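Local structure of ammonium transporter (Kuenenia stuttgartiensis, 6EU6) at residues Leu237-Thr242 with Ser284-Pro289; Ala16-Phe21 with Phe98-Phe103; Gly267-Ala272 with Ala303-Glu307; Ile134-Phe139 with Trp370-Gly375; Met66-Ser70 with Leu147-Thr153. The protein probably senses ammonium at the membrane as the sensor Amt module of an ammonium-responsive histidine kinase system, built on the trimeric ammonium transporter fold. One frame throughout, in Å; residues are numbered along the deposited sequence.

Contact 1 (Leu237-Thr242 with Ser284-Pro289); sequences LVILNT and SNMVTP
Asn241 carries this contact: from helix 234-261 its carboxamide reaches into the turn formed by Ser284-Pro289 and uses both hydrogens of ND2 there. One bond runs from Asn241 ND2 to Ser284 O (3.0 Å) and is fairly straight at 160°, with the acceptor nearly in the amide plane. The other, from Asn241 ND2 to Val287 O, is equally long but more bent at 136°, and its donor stands above the plane of that carbonyl. A single buried amide thus ties together two carbonyls three residues apart, which suits asparagine: it is short, neutral and has two hydrogens to give. With CG beside the backbone N (chi1 -71°), the amide faces the loop, and OD1 comes 3.1 Å from Pro289 CA; the proline N has no hydrogen to offer it. Ser284 packs on Val238, its OG 3.5 Å from Val238 CG1, while a weak bond from Asn224 on helix 206-226 reaches the same hydroxyl. Pro289, opening helix 289-312 just after the N-cap Thr288, lays its ring across the leucines: CD meets Leu237 CD1 at 4.1 Å, and CG meets Leu240 CD2. Phe59 of the second subunit packs on Pro289, and Tyr94 of the same subunit on Leu237 and Leu240. Asn241 thereby fastens the loop between helices 266-280 and 289-312 to transmembrane helix 234-261 of the all-helical ammonium transporter fold.

Contact 2 (Ala16-Phe21 with Phe98-Phe103); sequences AACMVF and FFQMVF
Ala17 is the low point of helix 16-21, and the other helix fills the hollow round it with Phe98, Phe99 and Val102. Its CB lies 3.7 Å from Phe98 CD2 and 3.8 Å from Phe99 CA. The same methyl also lies at the edge of the Phe99 ring. A residue this small suits the place because the CA atoms of Ala17 and Phe99 are only 4.7 Å apart. One turn on, the bumps are the two valines: Val20 CG1 presses against Val102 CG2 at 3.5 Å. With CG1 anti to the carbonyl carbon (chi1 -62°), Val102 CG2 stands between the backbone N and the carbonyl carbon and rests 3.6 Å from Ala17 O. The two segments run nearly parallel, their axes 8.8 Å apart at 19°, and the contact is one of the tightly packed helix pairs of the membrane-spanning bundle of the ammonium transporter family. Ala16 adds a second methyl with less surface buried, its CB 3.9 Å from Phe99 CE1. Farther along, Val20 CG2 touches the edge of the Phe103 ring, while on their own helix the Phe99 and Phe103 rings turn faces to each other, offset toward the rim. The Phe21 ring is met at its edge by Val102 CG1. Phe21 and Phe98 also reach the third subunit, where the ring of Phe221 meets both edge-to-face.

Contact 3 (Gly267-Ala272 with Ala303-Glu307); sequences GSLFTA and AIIAE
Glu307 reaches from helix 303-307 to two hydroxyls of helix 267-272, one for each carboxylate oxygen. Ser268 OG donates to Glu307 OE1 at 2.8 Å, coming on the syn side and 21° out of the carboxylate plane. Thr271 OG1 lies 2.7 Å from Glu307 OE2, an oxygen that is also hydrogen-bonded to Ser321 OG. Serine and threonine suit these places because they are short, and their positions three residues apart bring both hydroxyls to the same face of the helix. The acid gets there by extension: CG is anti to the backbone N (chi1 169°) and the chain stays extended through chi2, carrying the carboxylate across the gap between axes 9.3 Å apart at 124°. Beside this polar group, Ile304 makes the apolar part of the contact. Its CG1 lies 3.7 Å from Ser268 O, and its CD1 meets Ala272 CB at 3.9 Å; the alanine is small enough to let the isoleucine lie close. In the next shell, Arg261 NH1 bonds to Ser268 OG, while Ala253 of helix 234-261 packs on both Ile304 and Ala272. With Ser268 donating to OE1, Ser321 bonded to OE2 and Arg261 behind the serine, the carboxylate of Glu307 is likely to be stabilised as the anion.

Contact 4 (Ile134-Phe139 with Trp370-Gly375); sequences IIYPIF and WSFGLG
With CG anti to the backbone N (chi1 177°), Trp370 sends its indole across to helix 134-139, and chi2 of -113° turns the N-H edge toward Ile135. Trp370 NE1 then donates to Ile135 O at 2.9 Å, with an N-H...O angle of 156°; the oxygen lies in the ring plane, and the donor lies in the carbonyl plane on a lone pair. That carbonyl also accepts from Phe139 N, in a long helical bond beside the kink at Pro137. The six-membered part of the indole meets Ile138, whose CG2 stands 3.5 Å from Trp370 CZ2, while Phe139 CB approaches Trp370 CD1. Ile135 is the knob of a knobs-into-holes fit, seated among Trp370, Ser371, Leu374 and Gly375; its CG2 lies 3.6 Å from Ser371 OG, a hydroxyl whose bond goes to Ile173 O. Branched isoleucine fills such a hole on two sides at once, with CD1 reaching Leu374 CB. Replacing Trp370 with a leucine would probably leave Ile135 O without its indole donor and open a gap beside Ile138. An indole suits this interface because its large apolar surface packs between nearly antiparallel helices while its one N-H gives a buried carbonyl a second donor.

Contact 5 (Met66-Ser70 with Leu147-Thr153); sequences MFGKS and LFSPDQT
Gln152 leans on the chain that leaves helix 40-67. Its CB lies 4.1 Å from Ser70 CB; CG sits between backbone N and carbonyl carbon (chi1 67°), and the chain then runs extended, bringing CD to 3.7 Å from Ser70 CB. At the tip the amide divides its work: NE2 donates to Gly68 O at 2.9 Å, almost straight at 175°, in the plane of the amide but above that of the carbonyl, and OE1 accepts from Ser70 N at 3.0 Å, again above the carbonyl plane. Glutamine suits the place because one flat group can both give and take along a backbone. NE2 also bonds to Gly145 O, just before its own loop, so its own chain holds the amide too. The contact ties the exit of a transmembrane helix to the loop after helix 121-144, at one end of the membrane bundle of this transporter fold. Were Gln152 an alanine, Gly68 O and Ser70 N would probably lose their side-chain partners. Beside it, Ser149 OG donates to Phe67 O at 2.8 Å, in the carbonyl plane, and a water bridges the same oxygen to Ser149 N. Farther on, Phe67 CE1 meets Leu147 CD2 at 3.9 Å.

How the contacts relate
Contacts 1 to 4 are largely buried, whereas contact 5 is partly exposed and its centre lies about 22 Å from that of the chain. Contact 2 is wholly apolar; the others add polar bonds, a carboxylate with hydroxyls in contact 3, an indole N-H in contact 4, and amide side chains gripping loop backbone in contacts 1 and 5. Contact 1 ends on the first residue of helix 289-312, which contact 3 uses further along, and both touch the second subunit. Contacts 2, 4 and 5 meet directly: Tyr136 packs on Phe103 and Met66, and Gln100 on Phe67. Contacts 3 and 5, about 37 Å apart between centres, lie on opposite sides of the chain's centre.

Contact 1 (Leu237-Thr242 with Ser284-Pro289)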
# COMPACT_ATOMS: atom_id res chain seq x y z
N LEU A 237 14.43 8.20 -13.71
CA LEU A 237 13.93 8.58 -15.03
C LEU A 237 12.74 7.72 -15.37
O LEU A 237 11.74 8.25 -15.87
CB LEU A 237 15.05 8.43 -16.10
CG LEU A 237 14.65 8.59 -17.59
CD1 LEU A 237 14.08 9.95 -17.81
CD2 LEU A 237 15.90 8.36 -18.45
N VAL A 238 12.86 6.41 -15.15
CA VAL A 238 11.79 5.48 -15.57
C VAL A 238 10.51 5.82 -14.78
O VAL A 238 9.40 5.84 -15.30
CB VAL A 238 12.20 4.05 -15.28
CG1 VAL A 238 11.01 3.12 -15.39
CG2 VAL A 238 13.30 3.69 -16.27
N ILE A 239 10.69 6.01 -13.47
CA ILE A 239 9.51 6.30 -12.61
C ILE A 239 8.87 7.65 -12.90
O ILE A 239 7.67 7.76 -12.92
CB ILE A 239 9.93 6.11 -11.16
CG1 ILE A 239 10.05 4.60 -10.98
CG2 ILE A 239 8.91 6.71 -10.21
CD1 ILE A 239 10.44 4.05 -9.66
N LEU A 240 9.70 8.66 -13.11
CA LEU A 240 9.22 9.96 -13.52
C LEU A 240 8.47 9.87 -14.85
O LEU A 240 7.35 10.35 -14.97
CB LEU A 240 10.38 10.96 -13.62
CG LEU A 240 9.96 12.36 -14.12
CD1 LEU A 240 8.96 13.03 -13.13
CD2 LEU A 240 11.13 13.30 -14.38
N ASN A 241 9.02 9.13 -15.82
CA ASN A 241 8.28 8.99 -17.05
C ASN A 241 6.97 8.25 -16.84
O ASN A 241 5.96 8.56 -17.49
CB ASN A 241 9.10 8.22 -18.10
CG ASN A 241 10.25 9.01 -18.65
OD1 ASN A 241 10.30 10.26 -18.58
ND2 ASN A 241 11.22 8.27 -19.20
N THR A 242 6.96 7.21 -15.99
CA THR A 242 5.73 6.51 -15.76
C THR A 242 4.67 7.49 -15.21
O THR A 242 3.56 7.51 -15.63
CB THR A 242 6.00 5.34 -14.79
OG1 THR A 242 6.93 4.46 -15.43
CG2 THR A 242 4.74 4.61 -14.45
N SER A 284 9.44 3.16 -21.08
CA SER A 284 9.75 4.17 -20.06
C SER A 284 11.25 4.32 -19.80
O SER A 284 11.65 5.33 -19.25
CB SER A 284 8.98 3.90 -18.75
OG SER A 284 9.31 2.61 -18.35
N ASN A 285 12.09 3.34 -20.17
CA ASN A 285 13.53 3.45 -19.95
C ASN A 285 14.24 4.19 -21.09
O ASN A 285 15.43 4.50 -20.97
CB ASN A 285 14.15 2.07 -19.84
CG ASN A 285 13.98 1.24 -21.14
OD1 ASN A 285 12.93 1.28 -21.82
ND2 ASN A 285 14.99 0.50 -21.47
N MET A 286 13.54 4.51 -22.17
CA MET A 286 14.22 4.98 -23.39
C MET A 286 13.70 6.24 -23.96
O MET A 286 14.16 6.66 -25.03
CB MET A 286 14.24 3.89 -24.50
CG MET A 286 12.95 3.30 -24.94
SD MET A 286 13.06 1.75 -25.96
CE MET A 286 14.04 0.78 -24.96
N VAL A 287 12.80 6.88 -23.23
CA VAL A 287 12.19 8.15 -23.68
C VAL A 287 12.50 9.22 -22.65
O VAL A 287 12.93 8.91 -21.54
CB VAL A 287 10.67 8.05 -23.92
CG1 VAL A 287 10.37 6.91 -24.88
CG2 VAL A 287 9.85 7.85 -22.63
N THR A 288 12.35 10.46 -23.06
CA THR A 288 12.49 11.64 -22.20
C THR A 288 11.13 11.94 -21.52
O THR A 288 10.07 11.53 -22.00
CB THR A 288 12.88 12.92 -23.05
OG1 THR A 288 11.84 13.21 -23.99
CG2 THR A 288 14.23 12.77 -23.79
N PRO A 289 11.15 12.71 -20.44
CA PRO A 289 9.88 13.02 -19.82
C PRO A 289 8.89 13.73 -20.74
O PRO A 289 7.69 13.42 -20.68
CB PRO A 289 10.26 13.91 -18.65
CG PRO A 289 11.65 13.50 -18.31
CD PRO A 289 12.29 13.19 -19.64

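Contact 2 (Ala16-Phe21 with Phe98-Phe103)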
# COMPACT_ATOMS: atom_id res chain seq x y z
N ALA A 16 10.39 -3.95 -6.11
CA ALA A 16 9.52 -3.71 -7.26
C ALA A 16 8.56 -4.84 -7.43
O ALA A 16 7.40 -4.60 -7.74
CB ALA A 16 10.37 -3.53 -8.51
N ALA A 17 9.01 -6.07 -7.24
CA ALA A 17 8.11 -7.18 -7.41
C ALA A 17 6.95 -7.12 -6.39
O ALA A 17 5.78 -7.44 -6.69
CB ALA A 17 8.86 -8.49 -7.31
N CYS A 18 7.28 -6.77 -5.18
CA CYS A 18 6.28 -6.64 -4.16
C CYS A 18 5.30 -5.50 -4.52
O CYS A 18 4.09 -5.60 -4.28
CB CYS A 18 6.89 -6.36 -2.79
SG CYS A 18 7.89 -7.72 -2.15
N MET A 19 5.81 -4.42 -5.11
CA MET A 19 4.90 -3.34 -5.52
C MET A 19 3.94 -3.85 -6.61
O MET A 19 2.75 -3.51 -6.66
CB MET A 19 5.69 -2.12 -6.02
CG MET A 19 6.56 -1.48 -5.01
SD MET A 19 7.73 -0.27 -5.60
CE MET A 19 6.61 1.04 -6.16
N VAL A 20 4.47 -4.62 -7.54
CA VAL A 20 3.63 -5.25 -8.58
C VAL A 20 2.64 -6.26 -8.02
O VAL A 20 1.48 -6.35 -8.46
CB VAL A 20 4.52 -5.93 -9.65
CG1 VAL A 20 3.65 -6.68 -10.66
CG2 VAL A 20 5.38 -4.86 -10.36
N PHE A 21 3.03 -6.98 -6.96
CA PHE A 21 2.05 -7.84 -6.29
C PHE A 21 0.83 -7.01 -5.83
O PHE A 21 -0.32 -7.42 -5.89
CB PHE A 21 2.68 -8.58 -5.08
CG PHE A 21 1.71 -9.42 -4.36
CD1 PHE A 21 1.46 -10.73 -4.78
CD2 PHE A 21 1.02 -8.92 -3.29
CE1 PHE A 21 0.55 -11.53 -4.06
CE2 PHE A 21 0.08 -9.70 -2.61
CZ PHE A 21 -0.16 -11.00 -3.01
N PHE A 98 10.62 -14.19 -9.06
CA PHE A 98 9.42 -13.72 -8.43
C PHE A 98 8.86 -12.51 -9.17
O PHE A 98 7.64 -12.39 -9.31
CB PHE A 98 9.66 -13.39 -6.95
CG PHE A 98 8.41 -12.98 -6.23
CD1 PHE A 98 7.27 -13.79 -6.23
CD2 PHE A 98 8.31 -11.73 -5.65
CE1 PHE A 98 6.07 -13.39 -5.65
CE2 PHE A 98 7.12 -11.33 -5.04
CZ PHE A 98 6.01 -12.16 -5.04
N PHE A 99 9.76 -11.63 -9.58
CA PHE A 99 9.42 -10.51 -10.45
C PHE A 99 8.64 -10.93 -11.69
O PHE A 99 7.55 -10.42 -11.98
CB PHE A 99 10.67 -9.72 -10.78
CG PHE A 99 10.40 -8.39 -11.49
CD1 PHE A 99 9.98 -7.28 -10.80
CD2 PHE A 99 10.58 -8.27 -12.84
CE1 PHE A 99 9.76 -6.04 -11.47
CE2 PHE A 99 10.38 -7.05 -13.50
CZ PHE A 99 9.94 -5.93 -12.81
N GLN A 100 9.11 -11.97 -12.35
CA GLN A 100 8.44 -12.41 -13.53
C GLN A 100 7.15 -13.14 -13.14
O GLN A 100 6.22 -13.10 -13.89
CB GLN A 100 9.34 -13.33 -14.38
CG GLN A 100 10.61 -12.66 -14.92
CD GLN A 100 10.27 -11.53 -15.90
OE1 GLN A 100 9.25 -11.55 -16.54
NE2 GLN A 100 11.12 -10.51 -15.96
N MET A 101 7.07 -13.79 -11.96
CA MET A 101 5.82 -14.39 -11.54
C MET A 101 4.71 -13.35 -11.38
O MET A 101 3.58 -13.56 -11.80
CB MET A 101 6.00 -15.18 -10.21
CG MET A 101 4.73 -15.85 -9.71
SD MET A 101 5.06 -16.76 -8.16
CE MET A 101 5.90 -18.13 -8.94
N VAL A 102 5.03 -12.23 -10.73
CA VAL A 102 3.99 -11.24 -10.54
C VAL A 102 3.62 -10.56 -11.89
O VAL A 102 2.50 -10.11 -12.06
CB VAL A 102 4.31 -10.24 -9.40
CG1 VAL A 102 4.43 -10.99 -8.07
CG2 VAL A 102 5.57 -9.44 -9.64
N PHE A 103 4.57 -10.43 -12.82
CA PHE A 103 4.19 -10.09 -14.22
C PHE A 103 3.14 -11.04 -14.81
O PHE A 103 2.14 -10.62 -15.37
CB PHE A 103 5.46 -9.99 -15.10
CG PHE A 103 6.13 -8.65 -15.08
CD1 PHE A 103 6.20 -7.91 -13.91
CD2 PHE A 103 6.74 -8.16 -16.20
CE1 PHE A 103 6.80 -6.68 -13.88
CE2 PHE A 103 7.29 -6.89 -16.19
CZ PHE A 103 7.35 -6.16 -15.03

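Contact 3 (Gly267-Ala272 with Ala303-Glu307)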
# COMPACT_ATOMS: atom_id res chain seq x y z
N GLY A 267 -15.58 6.94 -15.55
CA GLY A 267 -15.18 5.67 -16.18
C GLY A 267 -14.10 5.89 -17.23
O GLY A 267 -13.06 5.24 -17.22
N SER A 268 -14.34 6.87 -18.08
CA SER A 268 -13.45 7.16 -19.20
C SER A 268 -12.20 7.83 -18.71
O SER A 268 -11.16 7.66 -19.33
CB SER A 268 -14.14 8.02 -20.25
OG SER A 268 -15.09 7.20 -20.87
N LEU A 269 -12.28 8.63 -17.64
CA LEU A 269 -11.07 9.24 -17.10
C LEU A 269 -10.13 8.14 -16.57
O LEU A 269 -8.91 8.17 -16.80
CB LEU A 269 -11.42 10.20 -15.98
CG LEU A 269 -10.24 10.74 -15.19
CD1 LEU A 269 -9.42 11.67 -16.05
CD2 LEU A 269 -10.74 11.47 -13.96
N PHE A 270 -10.68 7.16 -15.85
CA PHE A 270 -9.85 6.05 -15.36
C PHE A 270 -9.26 5.27 -16.49
O PHE A 270 -8.06 4.96 -16.51
CB PHE A 270 -10.67 5.03 -14.52
CG PHE A 270 -11.34 5.60 -13.27
CD1 PHE A 270 -10.68 6.42 -12.42
CD2 PHE A 270 -12.60 5.21 -12.92
CE1 PHE A 270 -11.28 6.96 -11.29
CE2 PHE A 270 -13.20 5.73 -11.79
CZ PHE A 270 -12.52 6.58 -10.96
N THR A 271 -10.10 4.96 -17.48
CA THR A 271 -9.62 4.22 -18.67
C THR A 271 -8.39 4.90 -19.24
O THR A 271 -7.43 4.27 -19.60
CB THR A 271 -10.74 4.09 -19.72
OG1 THR A 271 -11.78 3.34 -19.16
CG2 THR A 271 -10.27 3.40 -20.99
N ALA A 272 -8.45 6.22 -19.41
CA ALA A 272 -7.39 6.89 -20.03
C ALA A 272 -6.07 6.85 -19.20
O ALA A 272 -5.00 6.70 -19.77
CB ALA A 272 -7.82 8.31 -20.33
N ALA A 303 -7.44 5.82 -26.32
CA ALA A 303 -8.00 4.72 -25.53
C ALA A 303 -9.50 4.93 -25.27
O ALA A 303 -10.28 3.98 -25.25
CB ALA A 303 -7.25 4.55 -24.23
N ILE A 304 -9.90 6.19 -25.08
CA ILE A 304 -11.28 6.53 -24.86
C ILE A 304 -12.07 6.31 -26.17
O ILE A 304 -13.20 5.83 -26.09
CB ILE A 304 -11.42 7.99 -24.41
CG1 ILE A 304 -10.88 8.13 -22.98
CG2 ILE A 304 -12.86 8.47 -24.46
CD1 ILE A 304 -10.75 9.59 -22.57
N ILE A 305 -11.45 6.61 -27.33
CA ILE A 305 -12.12 6.41 -28.60
C ILE A 305 -12.34 4.91 -28.74
O ILE A 305 -13.44 4.42 -29.08
CB ILE A 305 -11.32 6.99 -29.75
CG1 ILE A 305 -11.41 8.53 -29.65
CG2 ILE A 305 -11.83 6.47 -31.11
CD1 ILE A 305 -10.36 9.27 -30.46
N ALA A 306 -11.28 4.16 -28.50
CA ALA A 306 -11.35 2.72 -28.53
C ALA A 306 -12.35 2.11 -27.61
O ALA A 306 -13.09 1.18 -28.00
CB ALA A 306 -9.99 2.10 -28.35
N GLU A 307 -12.42 2.62 -26.39
CA GLU A 307 -13.36 2.07 -25.44
C GLU A 307 -14.82 2.19 -25.98
O GLU A 307 -15.59 1.23 -25.90
CB GLU A 307 -13.25 2.86 -24.15
CG GLU A 307 -14.30 2.63 -23.13
CD GLU A 307 -14.16 3.60 -21.92
OE1 GLU A 307 -14.21 4.85 -22.04
OE2 GLU A 307 -13.96 3.09 -20.81

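Contact 4 (Ile134-Phe139 with Trp370-Gly375)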
# COMPACT_ATOMS: atom_id res chain seq x y z
N ILE A 134 0.39 -21.46 -21.13
CA ILE A 134 0.54 -21.52 -22.61
C ILE A 134 0.71 -20.17 -23.29
O ILE A 134 1.81 -19.82 -23.75
CB ILE A 134 -0.63 -22.32 -23.23
CG1 ILE A 134 -0.42 -23.80 -22.81
CG2 ILE A 134 -0.57 -22.28 -24.75
CD1 ILE A 134 -1.67 -24.51 -22.62
N ILE A 135 -0.34 -19.39 -23.32
CA ILE A 135 -0.35 -18.14 -24.12
C ILE A 135 0.75 -17.20 -23.66
O ILE A 135 1.62 -16.79 -24.45
CB ILE A 135 -1.73 -17.44 -24.10
CG1 ILE A 135 -2.80 -18.38 -24.68
CG2 ILE A 135 -1.71 -16.11 -24.80
CD1 ILE A 135 -4.18 -17.79 -24.63
N TYR A 136 0.72 -16.85 -22.35
CA TYR A 136 1.66 -15.81 -21.86
C TYR A 136 3.13 -16.22 -21.93
O TYR A 136 3.98 -15.46 -22.46
CB TYR A 136 1.24 -15.35 -20.43
CG TYR A 136 2.20 -14.44 -19.82
CD1 TYR A 136 2.25 -13.12 -20.19
CD2 TYR A 136 3.15 -14.92 -18.92
CE1 TYR A 136 3.20 -12.27 -19.66
CE2 TYR A 136 4.14 -14.08 -18.38
CZ TYR A 136 4.14 -12.74 -18.74
OH TYR A 136 5.08 -11.86 -18.18
N PRO A 137 3.49 -17.36 -21.34
CA PRO A 137 4.90 -17.64 -21.32
C PRO A 137 5.54 -18.00 -22.73
O PRO A 137 6.70 -17.74 -22.94
CB PRO A 137 5.03 -18.85 -20.38
CG PRO A 137 3.72 -19.56 -20.52
CD PRO A 137 2.68 -18.46 -20.79
N ILE A 138 4.76 -18.55 -23.65
CA ILE A 138 5.32 -18.84 -24.99
C ILE A 138 5.55 -17.56 -25.79
O ILE A 138 6.65 -17.33 -26.27
CB ILE A 138 4.43 -19.85 -25.76
CG1 ILE A 138 4.55 -21.20 -25.08
CG2 ILE A 138 4.88 -19.93 -27.22
CD1 ILE A 138 3.47 -22.21 -25.46
N PHE A 139 4.56 -16.68 -25.85
CA PHE A 139 4.84 -15.31 -26.36
C PHE A 139 5.95 -14.61 -25.62
O PHE A 139 6.79 -13.95 -26.23
CB PHE A 139 3.59 -14.40 -26.45
CG PHE A 139 3.84 -13.11 -27.17
CD1 PHE A 139 4.35 -11.99 -26.48
CD2 PHE A 139 3.67 -13.00 -28.54
CE1 PHE A 139 4.64 -10.79 -27.16
CE2 PHE A 139 3.98 -11.79 -29.24
CZ PHE A 139 4.45 -10.70 -28.53
N TRP A 370 -1.89 -14.74 -31.79
CA TRP A 370 -1.66 -15.80 -30.84
C TRP A 370 -2.68 -15.80 -29.66
O TRP A 370 -3.30 -16.81 -29.39
CB TRP A 370 -0.23 -15.63 -30.32
CG TRP A 370 0.25 -16.62 -29.22
CD1 TRP A 370 0.56 -16.30 -27.88
CD2 TRP A 370 0.58 -17.99 -29.38
NE1 TRP A 370 1.03 -17.43 -27.23
CE2 TRP A 370 1.02 -18.48 -28.11
CE3 TRP A 370 0.48 -18.89 -30.45
CZ2 TRP A 370 1.43 -19.81 -27.93
CZ3 TRP A 370 0.90 -20.23 -30.25
CH2 TRP A 370 1.35 -20.67 -28.99
N SER A 371 -2.82 -14.66 -28.96
CA SER A 371 -3.62 -14.59 -27.76
C SER A 371 -5.11 -14.52 -28.05
O SER A 371 -5.88 -15.29 -27.48
CB SER A 371 -3.12 -13.44 -26.80
OG SER A 371 -3.94 -13.42 -25.66
N PHE A 372 -5.55 -13.68 -28.99
CA PHE A 372 -6.97 -13.74 -29.36
C PHE A 372 -7.29 -15.09 -30.03
O PHE A 372 -8.29 -15.70 -29.73
CB PHE A 372 -7.28 -12.60 -30.29
CG PHE A 372 -8.71 -12.50 -30.62
CD1 PHE A 372 -9.62 -12.00 -29.68
CD2 PHE A 372 -9.17 -12.91 -31.88
CE1 PHE A 372 -10.97 -11.98 -29.95
CE2 PHE A 372 -10.52 -12.88 -32.16
CZ PHE A 372 -11.42 -12.38 -31.21
N GLY A 373 -6.48 -15.56 -30.97
CA GLY A 373 -6.82 -16.81 -31.65
C GLY A 373 -6.82 -18.05 -30.76
O GLY A 373 -7.77 -18.84 -30.77
N LEU A 374 -5.79 -18.23 -29.97
CA LEU A 374 -5.84 -19.32 -28.99
C LEU A 374 -6.91 -19.15 -27.91
O LEU A 374 -7.46 -20.13 -27.39
CB LEU A 374 -4.53 -19.53 -28.30
CG LEU A 374 -3.49 -20.33 -29.05
CD1 LEU A 374 -2.19 -20.42 -28.24
CD2 LEU A 374 -4.04 -21.75 -29.32
N GLY A 375 -7.21 -17.92 -27.57
CA GLY A 375 -8.24 -17.67 -26.60
C GLY A 375 -9.58 -18.02 -27.16
O GLY A 375 -10.40 -18.68 -26.45

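Contact 5 (Met66-Ser70 with Leu147-Thr153)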
# COMPACT_ATOMS: atom_id res chain seq x y z
N MET A 66 8.92 -19.81 -20.68
CA MET A 66 9.20 -18.44 -21.03
C MET A 66 10.72 -18.14 -21.07
O MET A 66 11.22 -17.46 -21.97
CB MET A 66 8.56 -17.50 -19.98
CG MET A 66 8.67 -16.01 -20.37
SD MET A 66 7.28 -15.12 -19.56
CE MET A 66 7.67 -13.40 -20.01
N PHE A 67 11.44 -18.61 -20.07
CA PHE A 67 12.83 -18.22 -19.87
C PHE A 67 13.86 -19.38 -19.91
O PHE A 67 15.07 -19.10 -19.87
CB PHE A 67 12.97 -17.48 -18.53
CG PHE A 67 12.32 -16.13 -18.54
CD1 PHE A 67 12.84 -15.07 -19.32
CD2 PHE A 67 11.18 -15.90 -17.81
CE1 PHE A 67 12.17 -13.83 -19.36
CE2 PHE A 67 10.57 -14.66 -17.79
CZ PHE A 67 11.04 -13.64 -18.59
N GLY A 68 13.38 -20.63 -19.94
CA GLY A 68 14.28 -21.76 -19.97
C GLY A 68 14.97 -21.90 -21.34
O GLY A 68 14.85 -21.06 -22.24
N LYS A 69 15.70 -22.99 -21.45
CA LYS A 69 16.64 -23.14 -22.50
C LYS A 69 15.82 -23.20 -23.75
O LYS A 69 14.85 -23.96 -23.87
CB LYS A 69 17.51 -24.35 -22.23
CG LYS A 69 18.37 -24.84 -23.40
CD LYS A 69 19.01 -26.18 -23.01
CE LYS A 69 19.61 -26.91 -24.18
NZ LYS A 69 20.82 -26.22 -24.75
N SER A 70 16.19 -22.37 -24.71
CA SER A 70 15.37 -22.16 -25.88
C SER A 70 15.45 -23.31 -26.89
O SER A 70 16.54 -23.66 -27.30
CB SER A 70 15.76 -20.88 -26.64
OG SER A 70 14.85 -20.72 -27.73
N LEU A 147 16.46 -13.23 -21.94
CA LEU A 147 16.78 -12.34 -20.78
C LEU A 147 17.47 -13.09 -19.63
O LEU A 147 18.20 -12.51 -18.88
CB LEU A 147 15.48 -11.74 -20.22
CG LEU A 147 15.41 -10.52 -19.31
CD1 LEU A 147 15.93 -9.28 -20.03
CD2 LEU A 147 13.93 -10.34 -18.94
N PHE A 148 17.15 -14.35 -19.44
CA PHE A 148 17.64 -15.04 -18.24
C PHE A 148 18.72 -16.10 -18.57
O PHE A 148 19.77 -16.12 -17.91
CB PHE A 148 16.46 -15.74 -17.51
CG PHE A 148 16.84 -16.30 -16.19
CD1 PHE A 148 17.10 -15.46 -15.10
CD2 PHE A 148 17.00 -17.66 -16.03
CE1 PHE A 148 17.46 -16.00 -13.87
CE2 PHE A 148 17.36 -18.21 -14.79
CZ PHE A 148 17.57 -17.37 -13.71
N SER A 149 18.43 -16.99 -19.52
CA SER A 149 19.24 -18.19 -19.82
C SER A 149 20.35 -17.71 -20.75
O SER A 149 20.12 -16.85 -21.63
CB SER A 149 18.42 -19.31 -20.48
OG SER A 149 17.67 -20.06 -19.53
N PRO A 150 21.57 -18.26 -20.56
CA PRO A 150 22.77 -17.77 -21.31
C PRO A 150 22.69 -18.02 -22.82
O PRO A 150 22.19 -19.05 -23.23
CB PRO A 150 23.92 -18.57 -20.69
CG PRO A 150 23.29 -19.83 -20.21
CD PRO A 150 21.88 -19.47 -19.78
N ASP A 151 23.09 -17.04 -23.63
CA ASP A 151 23.37 -17.27 -25.05
C ASP A 151 22.20 -17.74 -25.87
O ASP A 151 22.37 -18.72 -26.61
CB ASP A 151 24.49 -18.31 -25.22
CG ASP A 151 25.74 -17.97 -24.42
OD1 ASP A 151 26.22 -16.82 -24.57
OD2 ASP A 151 26.22 -18.84 -23.65
N GLN A 152 21.04 -17.08 -25.79
CA GLN A 152 19.87 -17.52 -26.57
C GLN A 152 18.97 -16.35 -26.82
O GLN A 152 19.18 -15.28 -26.25
CB GLN A 152 19.09 -18.60 -25.83
CG GLN A 152 18.43 -18.11 -24.55
CD GLN A 152 17.65 -19.21 -23.89
OE1 GLN A 152 18.13 -20.34 -23.76
NE2 GLN A 152 16.41 -18.90 -23.47
N THR A 153 17.96 -16.54 -27.64
CA THR A 153 16.99 -15.51 -27.85
C THR A 153 15.67 -16.08 -28.34
O THR A 153 15.56 -17.23 -28.75
CB THR A 153 17.54 -14.47 -28.83
OG1 THR A 153 16.71 -13.32 -28.79
CG2 THR A 153 17.55 -15.00 -30.27
O HOH W 1 15.99 -16.59 -20.92